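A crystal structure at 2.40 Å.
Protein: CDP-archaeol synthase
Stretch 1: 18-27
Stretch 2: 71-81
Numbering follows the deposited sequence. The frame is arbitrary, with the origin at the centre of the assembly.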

# COMPACT_ATOMS: atom_id res chain seq x y z
N ILE A 18 -0.20 18.69 2.65
CA ILE A 18 1.16 18.76 2.15
C ILE A 18 2.01 19.65 3.05
O ILE A 18 3.17 19.33 3.32
N ILE A 19 1.42 20.71 3.60
CA ILE A 19 2.17 21.56 4.53
C ILE A 19 2.48 20.80 5.81
O ILE A 19 3.61 20.82 6.31
N LEU A 20 1.48 20.13 6.37
CA LEU A 20 1.70 19.38 7.60
C LEU A 20 2.75 18.29 7.40
O LEU A 20 3.59 18.05 8.27
N MET A 21 2.73 17.63 6.24
CA MET A 21 3.57 16.46 6.01
C MET A 21 4.96 16.78 5.45
O MET A 21 5.82 15.88 5.45
N LEU A 22 5.21 18.00 4.97
CA LEU A 22 6.50 18.28 4.36
C LEU A 22 7.68 18.05 5.30
O LEU A 22 8.74 17.62 4.83
N PRO A 23 7.58 18.31 6.61
CA PRO A 23 8.69 17.90 7.49
C PRO A 23 8.96 16.41 7.47
O PRO A 23 10.12 16.00 7.53
N ALA A 24 7.91 15.58 7.40
CA ALA A 24 8.10 14.13 7.32
C ALA A 24 8.76 13.73 6.00
O ALA A 24 9.69 12.92 5.98
N MET A 25 8.25 14.27 4.89
CA MET A 25 8.87 14.04 3.58
C MET A 25 10.34 14.41 3.60
O MET A 25 11.19 13.69 3.07
N ILE A 26 10.67 15.54 4.23
CA ILE A 26 12.05 15.99 4.30
C ILE A 26 12.85 15.13 5.27
O ILE A 26 14.01 14.80 5.01
N ALA A 27 12.24 14.73 6.39
CA ALA A 27 12.92 13.80 7.28
C ALA A 27 13.19 12.48 6.58
O ALA A 27 14.25 11.88 6.76
N ALA A 71 14.01 21.61 11.13
CA ALA A 71 14.22 22.85 10.39
C ALA A 71 13.04 23.13 9.47
O ALA A 71 12.54 24.25 9.42
N ALA A 72 12.53 22.09 8.79
CA ALA A 72 11.42 22.28 7.86
C ALA A 72 10.14 22.70 8.58
O ALA A 72 9.33 23.45 8.02
N GLY A 73 9.95 22.24 9.81
CA GLY A 73 8.76 22.63 10.54
C GLY A 73 8.76 24.11 10.88
O GLY A 73 7.69 24.71 11.00
N VAL A 74 9.94 24.70 11.06
CA VAL A 74 10.06 26.15 11.15
C VAL A 74 9.53 26.79 9.87
O VAL A 74 8.74 27.73 9.91
N LEU A 75 9.95 26.28 8.71
CA LEU A 75 9.41 26.80 7.46
C LEU A 75 7.92 26.55 7.34
O LEU A 75 7.18 27.38 6.80
N ALA A 76 7.44 25.38 7.78
CA ALA A 76 6.00 25.12 7.73
C ALA A 76 5.24 26.07 8.65
O ALA A 76 4.17 26.57 8.28
N ALA A 77 5.79 26.34 9.84
CA ALA A 77 5.14 27.26 10.76
C ALA A 77 5.12 28.69 10.21
O ALA A 77 4.13 29.40 10.37
N LEU A 78 6.20 29.12 9.55
CA LEU A 78 6.24 30.47 9.01
C LEU A 78 5.37 30.59 7.76
O LEU A 78 4.70 31.61 7.57
N ALA A 79 5.37 29.56 6.91
CA ALA A 79 4.55 29.61 5.70
C ALA A 79 3.06 29.66 6.03
O ALA A 79 2.29 30.34 5.35
N SER A 80 2.64 28.93 7.06
CA SER A 80 1.22 28.76 7.37
C SER A 80 0.71 29.72 8.43
O SER A 80 -0.50 29.77 8.66
N GLY A 81 1.59 30.45 9.10
CA GLY A 81 1.16 31.23 10.24
C GLY A 81 0.79 30.42 11.47
O GLY A 81 0.39 31.01 12.48

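What brings two helices this close together? Residues 18-27 and 71-80 run nearly antiparallel, at 165° between their N-to-C directions, and their axes approach to 8.4 Å. The facing residues of the second helix are small: A72, A76 and S80 point toward the first helix, and G73, which has no side chain, lies beside them. With so little bulk on that side, the backbones themselves come near, most of all at P23 and A72, whose CA atoms are 5.2 Å apart; the CA atoms of I19 and A76 follow at 6.1 Å. The first helix answers with I19, P23 and I26, spaced about one turn apart and all directed toward their neighbour.

Which apolar side chains meet? I19, with chi1 m and chi2 t, brings its CG2 methyl to 4.2 Å from CB of A76 and to 4.3 Å from CB of S80, so that one methyl reaches two successive turns of the opposing helix. At the other end of the contact, I26 has the same pair of rotamers, m and t, and its CD1 lies 3.7 Å from CB of A72. Between the two isoleucines sits P23, whose ring has a C-gamma exo pucker. Its CG is 4.3 Å from CB of A72 and 4.4 Å from CB of A76, a compact ring resting against two alanine methyls. A79 also points toward the first helix but stays too far away for close packing, while L20 and A77 turn away from the contact.

Where does backbone take the place of side chain? CG of P23 reaches CA of G73 at 3.9 Å, a direct approach to the main chain at a position that carries no CB. The alanines also pack against backbone atoms: CB of A72 is 4.0 Å from CA of P23, and CB of A76 is 4.0 Å from O of I19. P23 shapes its own helix as well. Its nitrogen carries no hydrogen and cannot bond to the preceding turn, and the helix is kinked here; N of A24 instead makes a weak hydrogen bond to O of M21, at 2.9 Å, before N of M25 bonds to the same O at 3.0 Å.

Does any polar group tie the helices together? No hydrogen bond crosses between them, so the contact rests on the fit of apolar surfaces, with 269 Å² buried over both sides. S80 is the polar side chain among the residues that touch, and its hydroxyl is engaged within its own helix: with chi1 p, OG donates to O of A76 at 3.0 Å, while its CB meets I19. OG also has a hydrogen-bond partner just outside the stretch. The same carbonyl of A76 accepts the backbone N of S80 at 3.1 Å, and the helix then gives way at G81, where phi is positive, a conformation that favours glycine.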

# COMPACT_ATOMS: atom_id res chain seq x y z
CB ILE A 18 1.16 19.24 0.69
CG1 ILE A 18 0.79 18.06 -0.22
CG2 ILE A 18 2.49 19.85 0.31
CD1 ILE A 18 0.33 18.47 -1.61
CB ILE A 19 1.40 22.85 4.83
CG1 ILE A 19 1.22 23.67 3.57
CG2 ILE A 19 2.13 23.68 5.90
CD1 ILE A 19 0.52 24.98 3.83
CB LEU A 20 0.37 18.81 8.09
CG LEU A 20 0.38 18.06 9.41
CD1 LEU A 20 0.70 19.00 10.57
CD2 LEU A 20 -0.97 17.40 9.59
CB MET A 21 2.87 15.52 5.04
CG MET A 21 1.71 14.76 5.65
SD MET A 21 2.29 13.50 6.82
CE MET A 21 1.67 14.18 8.36
CB LEU A 22 6.51 19.70 3.78
CG LEU A 22 6.10 19.78 2.29
CD1 LEU A 22 5.68 21.19 1.89
CD2 LEU A 22 7.22 19.29 1.38
CB PRO A 23 8.21 18.37 8.88
CG PRO A 23 7.40 19.59 8.56
CD PRO A 23 6.69 19.30 7.25
CB ALA A 24 6.76 13.42 7.49
CB MET A 25 8.14 14.86 2.52
CG MET A 25 6.79 14.29 2.10
SD MET A 25 5.99 15.30 0.83
CE MET A 25 4.93 16.33 1.83
CB ILE A 26 12.11 17.49 4.65
CG1 ILE A 26 11.81 18.29 3.38
CG2 ILE A 26 13.48 17.86 5.17
CD1 ILE A 26 11.38 19.70 3.62
CB ALA A 27 12.09 13.57 8.54
CB ALA A 71 15.54 22.80 9.61
CB ALA A 72 11.18 21.00 7.05
CB VAL A 74 11.52 26.55 11.42
CG1 VAL A 74 11.69 28.06 11.23
CG2 VAL A 74 11.93 26.14 12.82
CB LEU A 75 10.16 26.20 6.27
CG LEU A 75 11.64 26.57 6.22
CD1 LEU A 75 12.36 25.79 5.13
CD2 LEU A 75 11.78 28.07 6.02
CB ALA A 76 5.70 23.66 8.10
CB ALA A 77 5.83 27.20 12.12
CB LEU A 78 7.67 30.88 8.69
CG LEU A 78 8.50 31.05 9.94
CD1 LEU A 78 9.96 31.23 9.57
CD2 LEU A 78 7.98 32.23 10.72
CB ALA A 79 4.86 28.42 4.81
CB SER A 80 0.95 27.34 7.86
OG SER A 80 1.37 27.22 9.21